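Local coordinates for thioesterase domain protein YiiD (Shewanella oneidensis, PDB 1T82), which is a putative hotdog-fold thioesterase, possibly with acyltransferase activity, that forms a dimer, at residues T67-T72 / V133-D138. Sequence-based numbering, arbitrary orientation.
Sequences TIMTLT and VQLFCD
The N-to-C directions of helix segment 67-72 and strand segment 133-137 make an angle of 135°, nearer antiparallel than parallel, with axes 8.6 Å apart at their closest. The CA atoms come nearest at Met69 and Val133, 6.2 Å apart. The contact is buried and is made by apolar side chains, partly against backbone atoms. Met69, present as selenomethionine, carries most of it. Its CG lies anti to the carbonyl carbon (chi1 -64°), and the chain runs extended through chi2 before bending at chi3 (95°). The bend lays the methyl against the strand backbone. CE comes within 3.2 Å of Val133 O and 3.5 Å of Leu135 N, so the tip of the side chain rests on peptide atoms as well as on side chains. CE also touches Leu135 CB at 3.7 Å, where the two side chains cross at about a right angle. Val133 reaches back past Met69 in the opposite direction. Its CG1 packs on Met69 CB at 4.0 Å, while its CG2 lies over the helix backbone, 3.7 Å from Met69 O. Two lighter contacts flank this centre: Ile68 CG2 meets Leu135 CD1, and Thr72 CG2 meets Val133 CG1. The Thr72 hydroxyl turns back to its own helix. OG1 donates to Ile68 O at 2.9 Å, from above the carbonyl plane, and Ile68 O also accepts from Thr72 N. This satisfies a polar group in a buried site and leaves the methyl to pack. The contact is characteristic of the hotdog fold, in which an antiparallel sheet wraps a long central helix, here 62-84. Val109 of strand 108-112 touches Ile68, Thr72 and Val133, and Phe145 of strand 140-152 touches Met69 and Val133. Thr67 packs on Gly63 and Leu71 on Phe61, both of the second subunit.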
loop_
_atom_site.group_PDB
_atom_site.type_symbol
_atom_site.label_atom_id
_atom_site.label_comp_id
_atom_site.label_asym_id
_atom_site.label_seq_id
_atom_site.Cartn_x
_atom_site.Cartn_y
_atom_site.Cartn_z
ATOM N N THR B 67 -0.065 -1.130 -3.311
ATOM C CA THR B 67 0.201 -2.556 -3.247
ATOM C C THR B 67 0.706 -3.137 -4.556
ATOM O O THR B 67 1.666 -3.904 -4.559
ATOM C CB THR B 67 -1.042 -3.334 -2.788
ATOM O OG1 THR B 67 -1.389 -2.919 -1.459
ATOM C CG2 THR B 67 -0.756 -4.831 -2.787
ATOM N N ILE B 68 0.081 -2.780 -5.675
ATOM C CA ILE B 68 0.550 -3.326 -6.940
ATOM C C ILE B 68 1.962 -2.828 -7.246
ATOM O O ILE B 68 2.781 -3.572 -7.779
ATOM C CB ILE B 68 -0.420 -2.992 -8.120
ATOM C CG1 ILE B 68 0.102 -3.604 -9.420
ATOM C CG2 ILE B 68 -0.580 -1.498 -8.278
ATOM C CD1 ILE B 68 -0.923 -3.588 -10.545
HETATM N N MSE B 69 2.259 -1.583 -6.891
HETATM C CA MSE B 69 3.591 -1.053 -7.150
HETATM C C MSE B 69 4.630 -1.735 -6.270
HETATM O O MSE B 69 5.707 -2.077 -6.742
HETATM C CB MSE B 69 3.610 0.464 -6.942
HETATM C CG MSE B 69 2.709 1.176 -7.936
HETATM SE SE MSE B 69 2.598 3.091 -7.755
HETATM C CE MSE B 69 3.935 3.614 -9.049
ATOM N N THR B 70 4.315 -1.953 -5.000
ATOM C CA THR B 70 5.283 -2.610 -4.144
ATOM C C THR B 70 5.501 -4.066 -4.562
ATOM O O THR B 70 6.617 -4.568 -4.472
ATOM C CB THR B 70 4.893 -2.541 -2.656
ATOM O OG1 THR B 70 5.992 -3.023 -1.870
ATOM C CG2 THR B 70 3.662 -3.382 -2.379
ATOM N N LEU B 71 4.453 -4.748 -5.030
ATOM C CA LEU B 71 4.623 -6.133 -5.471
ATOM C C LEU B 71 5.426 -6.185 -6.769
ATOM O O LEU B 71 6.149 -7.150 -7.023
ATOM C CB LEU B 71 3.269 -6.828 -5.667
ATOM C CG LEU B 71 2.580 -7.322 -4.392
ATOM C CD1 LEU B 71 1.153 -7.720 -4.715
ATOM C CD2 LEU B 71 3.347 -8.509 -3.806
ATOM N N THR B 72 5.307 -5.146 -7.591
ATOM C CA THR B 72 6.053 -5.101 -8.841
ATOM C C THR B 72 7.545 -4.953 -8.530
ATOM O O THR B 72 8.378 -5.626 -9.133
ATOM C CB THR B 72 5.558 -3.944 -9.744
ATOM O OG1 THR B 72 4.215 -4.218 -10.161
ATOM C CG2 THR B 72 6.436 -3.804 -10.984
ATOM N N VAL B 133 9.343 2.486 -9.329
ATOM C CA VAL B 133 8.217 1.885 -10.025
ATOM C C VAL B 133 7.301 3.004 -10.494
ATOM O O VAL B 133 7.065 3.961 -9.759
ATOM C CB VAL B 133 7.420 0.939 -9.097
ATOM C CG1 VAL B 133 6.286 0.288 -9.875
ATOM C CG2 VAL B 133 8.340 -0.123 -8.509
ATOM N N GLN B 134 6.802 2.899 -11.724
ATOM C CA GLN B 134 5.901 3.914 -12.257
ATOM C C GLN B 134 4.597 3.270 -12.692
ATOM O O GLN B 134 4.592 2.157 -13.209
ATOM C CB GLN B 134 6.532 4.626 -13.453
ATOM C CG GLN B 134 7.771 5.428 -13.115
ATOM C CD GLN B 134 8.206 6.305 -14.269
ATOM O OE1 GLN B 134 8.461 5.820 -15.371
ATOM N NE2 GLN B 134 8.299 7.601 -14.019
ATOM N N LEU B 135 3.488 3.970 -12.481
ATOM C CA LEU B 135 2.189 3.446 -12.871
ATOM C C LEU B 135 1.567 4.347 -13.927
ATOM O O LEU B 135 1.434 5.556 -13.731
ATOM C CB LEU B 135 1.278 3.338 -11.642
ATOM C CG LEU B 135 -0.114 2.726 -11.845
ATOM C CD1 LEU B 135 -0.563 2.042 -10.558
ATOM C CD2 LEU B 135 -1.102 3.803 -12.263
ATOM N N PHE B 136 1.203 3.746 -15.053
ATOM C CA PHE B 136 0.596 4.473 -16.159
ATOM C C PHE B 136 -0.813 3.968 -16.444
ATOM O O PHE B 136 -1.123 2.800 -16.211
ATOM C CB PHE B 136 1.425 4.301 -17.437
ATOM C CG PHE B 136 2.855 4.739 -17.305
ATOM C CD1 PHE B 136 3.814 3.885 -16.767
ATOM C CD2 PHE B 136 3.243 6.012 -17.713
ATOM C CE1 PHE B 136 5.138 4.294 -16.636
ATOM C CE2 PHE B 136 4.567 6.430 -17.586
ATOM C CZ PHE B 136 5.514 5.569 -17.046
ATOM N N CYS B 137 -1.658 4.862 -16.949
ATOM C CA CYS B 137 -3.023 4.523 -17.334
ATOM C C CYS B 137 -3.279 5.303 -18.619
ATOM O O CYS B 137 -3.179 6.530 -18.637
ATOM C CB CYS B 137 -4.033 4.936 -16.261
ATOM S SG CYS B 137 -5.741 4.459 -16.653
ATOM N N ASP B 138 -3.595 4.586 -19.690
ATOM C CA ASP B 138 -3.835 5.197 -20.992
ATOM C C ASP B 138 -2.589 5.941 -21.474
ATOM O O ASP B 138 -2.677 6.902 -22.238
ATOM C CB ASP B 138 -5.029 6.155 -20.938
ATOM C CG ASP B 138 -6.338 5.439 -20.668
ATOM O OD1 ASP B 138 -6.450 4.247 -21.025
ATOM O OD2 ASP B 138 -7.260 6.069 -20.112
#